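Local coordinates for protein LacI family transcription regulator (Bifidobacterium animalis subsp. lactis, PDB 4O5A) that probably regulates transcription as a member of the LacI family, its periplasmic-binding-protein-like core likely sensing a small effector molecule, at residues D116-L121 against G141-E146; L134-E139 against L157-S162. One frame throughout, in Å; residues are numbered along the deposited sequence.

Both contacts belong to the domain built on the parallel sheet that contains strands 132-135 and 156-160, and their centres are about 12 Å apart. Along the chain the segments alternate: 116-121, then 134-139, then 141-146, then 157-162. Contact 2 joins the two strands of a beta-alpha-beta unit whose linking helix is 143-149, and contact 1 sets the start of that helix against helix 116-127, the one before strand 132-135. The two meet at R144, whose NH2 probably donates a hydrogen bond to L136 O at 2.8 Å. One arginine thus ties the helix layer to segment 134-139, in a regulatory core resembling the periplasmic binding proteins.

Contact 1 (D116-L121 against G141-E146); sequences DEVSIL and GDPRIE
E117 reaches across to R144 and meets it with a single carboxylate oxygen: R144 NH1 donates to E117 OE2 over 2.9 Å, a salt bridge bent to 135° at the hydrogen. The oxygen is approached from above its carboxylate plane, and the two charged planes are turned 63° apart. E117 OE1 lies over one face of the guanidinium. With CG anti to the backbone N (chi1 173°) and an extended chain beyond, the glutamate crosses the arginine at about a right angle, and E117 CD packs 3.5 Å from R144 CD.

D142 grips the arginine differently. Its carboxylate takes the guanidinium side-on in the plane of that group, R144 NE giving to D142 OD1 and R144 NH2 to D142 OD2 at 2.7 Å. D142 OD1 also accepts from R144 N at 2.9 Å, the N-cap bond of helix 143-149, so one aspartate both caps the helix and fixes the rotation of the guanidinium. An alanine in place of R144 would probably leave E117 and D142 without their shared positive partner and open a gap beside L121.

The tight part is this charged network together with L121 CD1, which rests 3.9 Å from R144 CD. Toward the solvent the fit is looser: V118 CG2 approaches the exposed P143 only to 4.2 Å at CG, a plain apolar touch beside the proline ring.

Farther along helix 143-149, L147 receives the side chains of V118 and L121. From helix 116-127, E117 and L121 also reach V74 on strand 70-76, placing the contact where two neighbouring helices pack beside each other against the parallel sheet.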
loop_
_atom_site.group_PDB
_atom_site.type_symbol
_atom_site.label_atom_id
_atom_site.label_comp_id
_atom_site.label_asym_id
_atom_site.label_seq_id
_atom_site.Cartn_x
_atom_site.Cartn_y
_atom_site.Cartn_z
ATOM N N ASP A 116 6.072 22.982 2.224
ATOM C CA ASP A 116 4.616 22.961 2.108
ATOM C C ASP A 116 3.969 22.456 3.398
ATOM O O ASP A 116 2.942 22.987 3.840
ATOM C CB ASP A 116 4.215 22.056 0.933
ATOM C CG ASP A 116 2.835 22.377 0.376
ATOM O OD1 ASP A 116 2.103 23.185 0.986
ATOM O OD2 ASP A 116 2.479 21.804 -0.679
ATOM N N GLU A 117 4.555 21.427 4.006
ATOM C CA GLU A 117 3.978 20.879 5.223
ATOM C C GLU A 117 3.919 21.915 6.344
ATOM O O GLU A 117 2.873 22.084 6.980
ATOM C CB GLU A 117 4.712 19.621 5.705
ATOM C CG GLU A 117 4.205 19.150 7.064
ATOM C CD GLU A 117 4.637 17.740 7.417
ATOM O OE1 GLU A 117 5.450 17.162 6.663
ATOM O OE2 GLU A 117 4.159 17.211 8.450
ATOM N N VAL A 118 5.031 22.605 6.577
ATOM C CA VAL A 118 5.070 23.623 7.622
ATOM C C VAL A 118 3.973 24.667 7.407
ATOM O O VAL A 118 3.260 25.032 8.340
ATOM C CB VAL A 118 6.459 24.278 7.729
ATOM C CG1 VAL A 118 6.440 25.435 8.710
ATOM C CG2 VAL A 118 7.475 23.248 8.174
ATOM N N SER A 119 3.806 25.108 6.164
ATOM C CA SER A 119 2.776 26.094 5.845
ATOM C C SER A 119 1.361 25.603 6.174
ATOM O O SER A 119 0.560 26.339 6.740
ATOM C CB SER A 119 2.880 26.515 4.380
ATOM O OG SER A 119 1.892 27.473 4.067
ATOM N N ILE A 120 1.060 24.354 5.837
ATOM C CA ILE A 120 -0.250 23.793 6.145
ATOM C C ILE A 120 -0.466 23.704 7.656
ATOM O O ILE A 120 -1.534 24.050 8.165
ATOM C CB ILE A 120 -0.428 22.408 5.496
ATOM C CG1 ILE A 120 -0.420 22.544 3.969
ATOM C CG2 ILE A 120 -1.712 21.744 5.982
ATOM C CD1 ILE A 120 -0.261 21.228 3.224
ATOM N N LEU A 121 0.565 23.256 8.368
ATOM C CA LEU A 121 0.502 23.103 9.814
ATOM C C LEU A 121 0.290 24.456 10.479
ATOM O O LEU A 121 -0.482 24.574 11.428
ATOM C CB LEU A 121 1.791 22.465 10.329
ATOM C CG LEU A 121 2.038 21.010 9.938
ATOM C CD1 LEU A 121 3.355 20.511 10.523
ATOM C CD2 LEU A 121 0.880 20.119 10.370
ATOM N N GLY A 141 16.892 17.628 12.846
ATOM C CA GLY A 141 16.694 19.068 12.770
ATOM C C GLY A 141 15.422 19.477 12.044
ATOM O O GLY A 141 15.390 20.495 11.347
ATOM N N ASP A 142 14.372 18.678 12.209
ATOM C CA ASP A 142 13.102 18.906 11.520
ATOM C C ASP A 142 12.497 20.252 11.926
ATOM O O ASP A 142 12.369 20.542 13.117
ATOM C CB ASP A 142 12.134 17.762 11.844
ATOM C CG ASP A 142 11.007 17.640 10.835
ATOM O OD1 ASP A 142 10.303 18.643 10.593
ATOM O OD2 ASP A 142 10.829 16.532 10.283
ATOM N N PRO A 143 12.134 21.087 10.935
ATOM C CA PRO A 143 11.551 22.406 11.225
ATOM C C PRO A 143 10.186 22.319 11.910
ATOM O O PRO A 143 9.656 23.339 12.345
ATOM C CB PRO A 143 11.403 23.040 9.836
ATOM C CG PRO A 143 11.355 21.881 8.886
ATOM C CD PRO A 143 12.284 20.859 9.486
ATOM N N ARG A 144 9.625 21.119 12.002
ATOM C CA ARG A 144 8.328 20.938 12.644
ATOM C C ARG A 144 8.419 20.915 14.171
ATOM O O ARG A 144 7.486 21.336 14.855
ATOM C CB ARG A 144 7.646 19.672 12.130
ATOM C CG ARG A 144 7.226 19.746 10.671
ATOM C CD ARG A 144 6.668 18.421 10.183
ATOM N NE ARG A 144 7.701 17.392 10.103
ATOM C CZ ARG A 144 7.456 16.094 9.944
ATOM N NH1 ARG A 144 6.207 15.658 9.841
ATOM N NH2 ARG A 144 8.465 15.235 9.890
ATOM N N ILE A 145 9.540 20.432 14.704
ATOM C CA ILE A 145 9.731 20.397 16.149
ATOM C C ILE A 145 9.680 21.815 16.705
ATOM O O ILE A 145 8.962 22.086 17.665
ATOM C CB ILE A 145 11.068 19.730 16.546
ATOM C CG1 ILE A 145 11.184 18.339 15.919
ATOM C CG2 ILE A 145 11.210 19.658 18.064
ATOM C CD1 ILE A 145 10.038 17.409 16.271
ATOM N N GLU A 146 10.427 22.720 16.078
ATOM C CA GLU A 146 10.456 24.118 16.496
ATOM C C GLU A 146 9.078 24.767 16.391
ATOM O O GLU A 146 8.694 25.563 17.247
ATOM C CB GLU A 146 11.478 24.912 15.675
#

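Contact 2 (L134-E139 against L157-S162); sequences LLLNLE and LALADS
L134 and L135 pair in parallel with L157 and A158, L135 N giving a nearly straight hydrogen bond to L157 O at 2.9 Å and L135 O accepting from L159 N at 3.0 Å. Beyond this pairing the chains part, and two waters fill in: one accepts from N137 N, the other from L138 N, and both donate to L159 O at 2.8 Å.

Leucines pack on both faces of the sheet, joined by alanines on that of L135 and A158. On the face of L134 and L157, L134 CD1 touches L159 CD1 at 3.8 Å, the two side chains crossing obliquely. L136 lies side by side with L159, pointing the same way, with CD2 against CD2 at 3.8 Å; helix 88-99 adds L91 to both. On the other face, with L138 CG anti to the carbonyl carbon (chi1 -78°), that atom lies against A160 CB, and L138 CD2 reaches A158 CB at 3.8 Å.

Between the two segments, then, direct backbone bonds are confined to the paired residues of this beta-alpha-beta unit. The L159 carbonyl, lacking a direct backbone donor from 134-139, is satisfied by two waters instead, while apolar packing continues past the pairing.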
loop_
_atom_site.group_PDB
_atom_site.type_symbol
_atom_site.label_atom_id
_atom_site.label_comp_id
_atom_site.label_asym_id
_atom_site.label_seq_id
_atom_site.Cartn_x
_atom_site.Cartn_y
_atom_site.Cartn_z
ATOM N N LEU A 134 -0.586 14.972 14.009
ATOM C CA LEU A 134 0.236 13.780 14.022
ATOM C C LEU A 134 1.461 14.071 13.160
ATOM O O LEU A 134 1.320 14.481 12.004
ATOM C CB LEU A 134 -0.571 12.611 13.439
ATOM C CG LEU A 134 0.131 11.268 13.295
ATOM C CD1 LEU A 134 0.583 10.776 14.656
ATOM C CD2 LEU A 134 -0.801 10.262 12.644
ATOM N N LEU A 135 2.659 13.887 13.722
ATOM C CA LEU A 135 3.905 14.137 12.989
ATOM C C LEU A 135 4.618 12.836 12.640
ATOM O O LEU A 135 5.025 12.083 13.530
ATOM C CB LEU A 135 4.849 15.004 13.819
ATOM C CG LEU A 135 4.280 16.306 14.373
ATOM C CD1 LEU A 135 5.313 17.025 15.236
ATOM C CD2 LEU A 135 3.805 17.202 13.239
ATOM N N LEU A 136 4.780 12.580 11.347
ATOM C CA LEU A 136 5.479 11.377 10.901
ATOM C C LEU A 136 6.797 11.728 10.226
ATOM O O LEU A 136 7.009 12.873 9.807
ATOM C CB LEU A 136 4.611 10.570 9.933
ATOM C CG LEU A 136 3.191 10.209 10.370
ATOM C CD1 LEU A 136 2.468 9.484 9.240
ATOM C CD2 LEU A 136 3.177 9.371 11.649
ATOM N N ASN A 137 7.677 10.734 10.125
ATOM C CA ASN A 137 8.910 10.859 9.358
ATOM C C ASN A 137 9.772 12.029 9.802
ATOM O O ASN A 137 10.152 12.880 8.996
ATOM C CB ASN A 137 8.597 10.954 7.865
ATOM C CG ASN A 137 7.849 9.746 7.360
ATOM O OD1 ASN A 137 8.109 8.621 7.790
ATOM N ND2 ASN A 137 6.909 9.969 6.449
ATOM N N LEU A 138 10.073 12.059 11.092
ATOM C CA LEU A 138 10.909 13.102 11.656
ATOM C C LEU A 138 12.313 12.993 11.076
ATOM O O LEU A 138 12.895 11.903 11.024
ATOM C CB LEU A 138 10.945 12.991 13.185
ATOM C CG LEU A 138 9.725 13.523 13.947
ATOM C CD1 LEU A 138 9.530 15.003 13.671
ATOM C CD2 LEU A 138 8.436 12.756 13.625
ATOM N N GLU A 139 12.843 14.117 10.602
ATOM C CA GLU A 139 14.217 14.161 10.132
ATOM C C GLU A 139 15.064 14.759 11.234
ATOM O O GLU A 139 14.533 15.280 12.216
ATOM C CB GLU A 139 14.337 15.035 8.884
ATOM C CG GLU A 139 13.468 14.618 7.717
ATOM C CD GLU A 139 13.642 15.544 6.528
ATOM O OE1 GLU A 139 13.360 15.116 5.387
ATOM O OE2 GLU A 139 14.062 16.704 6.739
ATOM N N LEU A 157 1.728 14.717 18.501
ATOM C CA LEU A 157 2.399 13.470 18.816
ATOM C C LEU A 157 3.287 13.100 17.645
ATOM O O LEU A 157 2.857 13.146 16.485
ATOM C CB LEU A 157 1.378 12.359 19.040
ATOM C CG LEU A 157 1.952 10.966 19.286
ATOM C CD1 LEU A 157 2.454 10.850 20.711
ATOM C CD2 LEU A 157 0.904 9.908 18.989
ATOM N N ALA A 158 4.529 12.741 17.949
ATOM C CA ALA A 158 5.456 12.308 16.914
ATOM C C ALA A 158 5.650 10.794 16.951
ATOM O O ALA A 158 5.688 10.188 18.023
ATOM C CB ALA A 158 6.784 13.024 17.065
ATOM N N LEU A 159 5.767 10.184 15.775
ATOM C CA LEU A 159 6.137 8.774 15.701
ATOM C C LEU A 159 7.578 8.689 15.223
ATOM O O LEU A 159 7.855 8.795 14.023
ATOM C CB LEU A 159 5.208 8.000 14.760
ATOM C CG LEU A 159 3.947 7.386 15.380
ATOM C CD1 LEU A 159 3.119 8.417 16.146
ATOM C CD2 LEU A 159 3.101 6.704 14.312
ATOM N N ALA A 160 8.498 8.515 16.165
ATOM C CA ALA A 160 9.923 8.538 15.847
ATOM C C ALA A 160 10.747 7.937 16.977
ATOM O O ALA A 160 10.200 7.554 18.009
ATOM C CB ALA A 160 10.368 9.957 15.587
ATOM N N ASP A 161 12.057 7.861 16.776
ATOM C CA ASP A 161 12.969 7.572 17.873
ATOM C C ASP A 161 12.958 8.813 18.760
ATOM O O ASP A 161 12.894 9.937 18.252
ATOM C CB ASP A 161 14.382 7.306 17.351
ATOM C CG ASP A 161 15.288 6.673 18.401
ATOM O OD1 ASP A 161 15.996 7.415 19.120
ATOM O OD2 ASP A 161 15.305 5.425 18.496
ATOM N N SER A 162 13.009 8.617 20.075
ATOM C CA SER A 162 12.941 9.724 21.031
ATOM C C SER A 162 14.058 10.758 20.842
ATOM O O SER A 162 13.905 11.925 21.205
ATOM C CB SER A 162 12.984 9.180 22.460
ATOM O OG SER A 162 14.169 8.437 22.667
HETATM O O HOH W 1 6.812 8.202 11.479
HETATM O O HOH W 2 9.953 9.303 12.204
#